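Local structure of type-2Aa cytolytic delta-endotoxin (1CBY) at residues 181-186 / 221-226; 47-52 / 172-177. The protein kills the larvae of dipteran insects by making pores in the epithelial cell membrane of the midgut. All coordinates share one frame; numbering follows the deposited sequence.

Contact 1 of 2, residues 181-186 / 221-226; sequences GAVMAV and TLVQAL
V183 sets CG1 anti to its carbonyl carbon (chi1 -63°). This turns CG2 between the backbone N and the carbonyl carbon, where it meets V223. V223 has nearly the same torsion, and the two side chains cross obliquely, with V183 CG2 3.7 Å from V223 CB. A185 lies on the same face as V223, and its CB makes a looser contact with CG1 of that valine. M184 lies on the other face. With CG anti to the backbone N (chi1 175°), its chain runs away from 221-226. Of its side chain, CB stays nearest to that segment, 3.8 Å from L226 CD1. L226 lies over the start of 181-186. Its CD1 reaches the V183-M184 peptide and its CD2 comes 3.4 Å from G181 O.

The strands 183-186 and 221-225 are antiparallel. M184 and Q224 form one hydrogen-bonded pair, with M184 N 2.9 Å from Q224 O. V186 and L222 form the next, with L222 N 3.0 Å from V186 O. Beyond the ladder, L226 N donates to A182 O at 2.9 Å. Q224 OE1 accepts from Q56 NE2, and Q224 NE2 donates to P88 O. Backbone bonds set the register of two inner strands of the sheet. The apolar side chains of M184, V186 and L222 bury one face against helix 54-63, while A185 and V223 lie on the opposite one, where V183 CG2 joins them.

Contact 2 of 2, residues 47-52 / 172-177; sequences FYVQPQ and LFSIQN
Q50 and Q176 cross at about a right angle, their amide planes 49° apart, and bond to each other twice. Q176 OE1 accepts from the backbone Q50 N at 2.7 Å. Q176 NE2 donates to Q50 OE1 at 2.9 Å, with the acceptor in the Q176 amide plane but the donor well above the Q50 carbonyl plane. The bend in Q176 at chi2 (-85°) brings its amide back to 47-52. V49 crosses Q176 in the same way, with V49 CG1 3.7 Å from Q176 CB.

Y48 and I175 lie side by side and point the same way. The N177 amide stands nearly upright to the Y48 ring, 84° between the planes. A water links Y48 OH to N177 ND2, 2.8 Å from the latter, and Y48 OH is also hydrogen-bonded to S128 OG. F47 and S174 share the opposite face. L172 CD2 lies at the F47 ring edge, 4.0 Å from CE1.

Y48 N donates to S174 O and Q176 N to Y48 O, both at 2.8 Å. This parallel strand pair is continued past its end by the glutamine side chains. F47 and Y48 also pair with a strand of the second subunit, so the sheet spans the protoxin dimer.

From the N terminus, the chain passes through 47-52 and returns at 172-177, where contact 2 closes a long loop that includes helices 54-63, 107-122 and 129-141. It then turns back at once into 181-186. Contact 1 closes a second, shorter loop when 221-226 arrives at the end of strand 210-225. The two closures follow in series and neither nests in the other. Strands 165-175 and 183-195 are neighbours in one sheet, and A185 O probably accepts a hydrogen bond from I175 N. M184 CE packs on V49 CG1. With the pairing of 165-175 and 183-195 between the two contacts, the strands run in the order 44-48, 165-175, 183-195, 210-225 across the sheet.

Contact 1 of 2, residues 181-186 / 221-226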
loop_
_atom_site.group_PDB
_atom_site.type_symbol
_atom_site.label_atom_id
_atom_site.label_comp_id
_atom_site.label_asym_id
_atom_site.label_seq_id
_atom_site.Cartn_x
_atom_site.Cartn_y
_atom_site.Cartn_z
ATOM N N GLY A 181 -18.575 -6.718 13.612
ATOM C CA GLY A 181 -19.652 -7.664 13.828
ATOM C C GLY A 181 -20.392 -8.149 12.599
ATOM O O GLY A 181 -19.819 -8.824 11.742
ATOM N N ALA A 182 -21.676 -7.808 12.525
ATOM C CA ALA A 182 -22.540 -8.230 11.424
ATOM C C ALA A 182 -22.559 -7.319 10.200
ATOM O O ALA A 182 -23.309 -7.571 9.252
ATOM C CB ALA A 182 -23.959 -8.437 11.934
ATOM N N VAL A 183 -21.761 -6.258 10.213
ATOM C CA VAL A 183 -21.726 -5.345 9.079
ATOM C C VAL A 183 -20.308 -5.003 8.670
ATOM O O VAL A 183 -19.355 -5.276 9.405
ATOM C CB VAL A 183 -22.468 -4.013 9.371
ATOM C CG1 VAL A 183 -23.943 -4.268 9.625
ATOM C CG2 VAL A 183 -21.822 -3.286 10.540
ATOM N N MET A 184 -20.188 -4.439 7.471
ATOM C CA MET A 184 -18.915 -3.998 6.919
ATOM C C MET A 184 -19.017 -2.488 6.868
ATOM O O MET A 184 -20.091 -1.949 6.597
ATOM C CB MET A 184 -18.714 -4.534 5.502
ATOM C CG MET A 184 -17.452 -4.007 4.833
ATOM S SD MET A 184 -17.194 -4.669 3.192
ATOM C CE MET A 184 -16.380 -6.227 3.562
ATOM N N ALA A 185 -17.924 -1.804 7.166
ATOM C CA ALA A 185 -17.923 -0.349 7.142
ATOM C C ALA A 185 -17.150 0.171 5.931
ATOM O O ALA A 185 -16.027 -0.266 5.670
ATOM C CB ALA A 185 -17.326 0.196 8.432
ATOM N N VAL A 186 -17.770 1.068 5.172
ATOM C CA VAL A 186 -17.134 1.651 3.997
ATOM C C VAL A 186 -17.024 3.141 4.235
ATOM O O VAL A 186 -17.957 3.756 4.754
ATOM C CB VAL A 186 -17.955 1.402 2.724
ATOM C CG1 VAL A 186 -17.201 1.907 1.509
ATOM C CG2 VAL A 186 -18.252 -0.076 2.578
ATOM N N THR A 221 -19.777 7.416 6.291
ATOM C CA THR A 221 -19.549 6.027 6.656
ATOM C C THR A 221 -20.846 5.264 6.476
ATOM O O THR A 221 -21.896 5.670 6.976
ATOM C CB THR A 221 -19.075 5.892 8.105
ATOM O OG1 THR A 221 -18.007 6.818 8.343
ATOM C CG2 THR A 221 -18.580 4.478 8.357
ATOM N N LEU A 222 -20.769 4.167 5.738
ATOM C CA LEU A 222 -21.930 3.340 5.470
ATOM C C LEU A 222 -21.662 1.911 5.930
ATOM O O LEU A 222 -20.574 1.375 5.706
ATOM C CB LEU A 222 -22.228 3.355 3.969
ATOM C CG LEU A 222 -23.382 2.480 3.489
ATOM C CD1 LEU A 222 -24.351 3.316 2.670
ATOM C CD2 LEU A 222 -22.848 1.305 2.686
ATOM N N VAL A 223 -22.620 1.324 6.634
ATOM C CA VAL A 223 -22.477 -0.051 7.082
ATOM C C VAL A 223 -23.482 -0.891 6.303
ATOM O O VAL A 223 -24.606 -0.450 6.058
ATOM C CB VAL A 223 -22.718 -0.216 8.609
ATOM C CG1 VAL A 223 -21.630 0.506 9.396
ATOM C CG2 VAL A 223 -24.107 0.282 8.998
ATOM N N GLN A 224 -23.052 -2.065 5.856
ATOM C CA GLN A 224 -23.915 -2.972 5.109
ATOM C C GLN A 224 -23.804 -4.364 5.712
ATOM O O GLN A 224 -22.718 -4.789 6.110
ATOM C CB GLN A 224 -23.502 -3.022 3.644
ATOM C CG GLN A 224 -24.291 -4.032 2.833
ATOM C CD GLN A 224 -23.779 -4.159 1.420
ATOM O OE1 GLN A 224 -22.590 -4.401 1.199
ATOM N NE2 GLN A 224 -24.667 -3.987 0.450
ATOM N N ALA A 225 -24.927 -5.070 5.784
ATOM C CA ALA A 225 -24.952 -6.412 6.347
ATOM C C ALA A 225 -23.917 -7.280 5.649
ATOM O O ALA A 225 -23.781 -7.230 4.424
ATOM C CB ALA A 225 -26.336 -7.014 6.199
ATOM N N LEU A 226 -23.168 -8.042 6.435
ATOM C CA LEU A 226 -22.132 -8.911 5.905
ATOM C C LEU A 226 -22.677 -9.909 4.888
ATOM O O LEU A 226 -23.712 -10.543 5.109
ATOM C CB LEU A 226 -21.433 -9.634 7.053
ATOM C CG LEU A 226 -19.933 -9.377 7.197
ATOM C CD1 LEU A 226 -19.628 -7.898 7.047
ATOM C CD2 LEU A 226 -19.457 -9.908 8.540
#

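Contact 2 of 2, residues 47-52 / 172-177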
loop_
_atom_site.group_PDB
_atom_site.type_symbol
_atom_site.label_atom_id
_atom_site.label_comp_id
_atom_site.label_asym_id
_atom_site.label_seq_id
_atom_site.Cartn_x
_atom_site.Cartn_y
_atom_site.Cartn_z
ATOM N N PHE A 47 -8.207 -1.837 2.003
ATOM C CA PHE A 47 -9.101 -2.902 2.464
ATOM C C PHE A 47 -8.562 -3.655 3.675
ATOM O O PHE A 47 -7.473 -4.232 3.620
ATOM C CB PHE A 47 -9.319 -3.943 1.355
ATOM C CG PHE A 47 -10.336 -3.553 0.309
ATOM C CD1 PHE A 47 -10.975 -2.322 0.343
ATOM C CD2 PHE A 47 -10.650 -4.439 -0.719
ATOM C CE1 PHE A 47 -11.909 -1.982 -0.627
ATOM C CE2 PHE A 47 -11.580 -4.107 -1.692
ATOM C CZ PHE A 47 -12.210 -2.878 -1.647
ATOM N N TYR A 48 -9.342 -3.676 4.750
ATOM C CA TYR A 48 -8.992 -4.413 5.964
ATOM C C TYR A 48 -10.209 -5.309 6.173
ATOM O O TYR A 48 -11.141 -4.953 6.899
ATOM C CB TYR A 48 -8.805 -3.467 7.158
ATOM C CG TYR A 48 -8.320 -4.162 8.417
ATOM C CD1 TYR A 48 -9.205 -4.851 9.245
ATOM C CD2 TYR A 48 -6.975 -4.140 8.773
ATOM C CE1 TYR A 48 -8.766 -5.500 10.395
ATOM C CE2 TYR A 48 -6.523 -4.788 9.924
ATOM C CZ TYR A 48 -7.426 -5.466 10.730
ATOM O OH TYR A 48 -6.992 -6.107 11.870
ATOM N N VAL A 49 -10.226 -6.444 5.483
ATOM C CA VAL A 49 -11.354 -7.368 5.546
ATOM C C VAL A 49 -10.878 -8.814 5.426
ATOM O O VAL A 49 -9.686 -9.076 5.262
ATOM C CB VAL A 49 -12.350 -7.100 4.374
ATOM C CG1 VAL A 49 -12.867 -5.661 4.406
ATOM C CG2 VAL A 49 -11.678 -7.387 3.030
ATOM N N GLN A 50 -11.819 -9.750 5.497
ATOM C CA GLN A 50 -11.515 -11.170 5.359
ATOM C C GLN A 50 -11.753 -11.568 3.897
ATOM O O GLN A 50 -12.598 -10.985 3.217
ATOM C CB GLN A 50 -12.392 -11.990 6.304
ATOM C CG GLN A 50 -12.041 -11.779 7.770
ATOM C CD GLN A 50 -12.990 -12.488 8.710
ATOM O OE1 GLN A 50 -13.538 -11.881 9.627
ATOM N NE2 GLN A 50 -13.194 -13.778 8.489
ATOM N N PRO A 51 -11.031 -12.589 3.403
ATOM C CA PRO A 51 -11.168 -13.049 2.018
ATOM C C PRO A 51 -12.599 -13.188 1.506
ATOM O O PRO A 51 -12.938 -12.645 0.457
ATOM C CB PRO A 51 -10.448 -14.394 2.040
ATOM C CG PRO A 51 -9.364 -14.169 3.054
ATOM C CD PRO A 51 -10.128 -13.477 4.157
ATOM N N GLN A 52 -13.446 -13.884 2.256
ATOM C CA GLN A 52 -14.826 -14.086 1.832
ATOM C C GLN A 52 -15.673 -12.819 1.733
ATOM O O GLN A 52 -16.810 -12.872 1.259
ATOM C CB GLN A 52 -15.533 -15.119 2.715
ATOM C CG GLN A 52 -15.627 -14.756 4.182
ATOM C CD GLN A 52 -14.454 -15.276 4.975
ATOM O OE1 GLN A 52 -13.380 -14.675 4.992
ATOM N NE2 GLN A 52 -14.647 -16.409 5.632
ATOM N N LEU A 172 -10.615 5.506 -0.252
ATOM C CA LEU A 172 -11.759 4.692 0.134
ATOM C C LEU A 172 -11.287 3.625 1.096
ATOM O O LEU A 172 -10.400 2.832 0.772
ATOM C CB LEU A 172 -12.446 4.038 -1.069
ATOM C CG LEU A 172 -13.691 3.228 -0.675
ATOM C CD1 LEU A 172 -14.917 3.698 -1.435
ATOM C CD2 LEU A 172 -13.457 1.738 -0.888
ATOM N N PHE A 173 -11.855 3.644 2.295
ATOM C CA PHE A 173 -11.519 2.679 3.328
ATOM C C PHE A 173 -12.652 1.663 3.386
ATOM O O PHE A 173 -13.826 2.018 3.256
ATOM C CB PHE A 173 -11.411 3.363 4.698
ATOM C CG PHE A 173 -10.256 4.323 4.829
ATOM C CD1 PHE A 173 -8.949 3.862 4.873
ATOM C CD2 PHE A 173 -10.483 5.690 4.953
ATOM C CE1 PHE A 173 -7.880 4.752 5.040
ATOM C CE2 PHE A 173 -9.421 6.585 5.120
ATOM C CZ PHE A 173 -8.119 6.113 5.162
ATOM N N SER A 174 -12.302 0.400 3.570
ATOM C CA SER A 174 -13.290 -0.661 3.693
ATOM C C SER A 174 -12.781 -1.533 4.846
ATOM O O SER A 174 -11.719 -2.161 4.746
ATOM C CB SER A 174 -13.385 -1.448 2.392
ATOM O OG SER A 174 -14.517 -2.291 2.382
ATOM N N ILE A 175 -13.517 -1.525 5.955
ATOM C CA ILE A 175 -13.125 -2.263 7.154
ATOM C C ILE A 175 -14.157 -3.285 7.640
ATOM O O ILE A 175 -15.351 -2.994 7.727
ATOM C CB ILE A 175 -12.734 -1.264 8.287
ATOM C CG1 ILE A 175 -12.746 -1.938 9.657
ATOM C CG2 ILE A 175 -13.624 -0.031 8.245
ATOM C CD1 ILE A 175 -11.608 -2.883 9.879
ATOM N N GLN A 176 -13.674 -4.483 7.954
ATOM C CA GLN A 176 -14.515 -5.572 8.426
ATOM C C GLN A 176 -13.701 -6.524 9.297
ATOM O O GLN A 176 -12.720 -7.114 8.836
ATOM C CB GLN A 176 -15.109 -6.325 7.232
ATOM C CG GLN A 176 -15.848 -7.614 7.564
ATOM C CD GLN A 176 -14.931 -8.819 7.684
ATOM O OE1 GLN A 176 -14.178 -9.139 6.765
ATOM N NE2 GLN A 176 -15.004 -9.499 8.813
ATOM N N ASN A 177 -14.109 -6.667 10.554
ATOM C CA ASN A 177 -13.428 -7.553 11.487
ATOM C C ASN A 177 -14.311 -7.877 12.687
ATOM O O ASN A 177 -15.514 -7.601 12.676
ATOM C CB ASN A 177 -12.103 -6.936 11.947
ATOM C CG ASN A 177 -12.293 -5.763 12.879
ATOM O OD1 ASN A 177 -13.413 -5.312 13.122
ATOM N ND2 ASN A 177 -11.196 -5.269 13.423
HETATM O O HOH W 1 -9.277 -7.317 13.442
#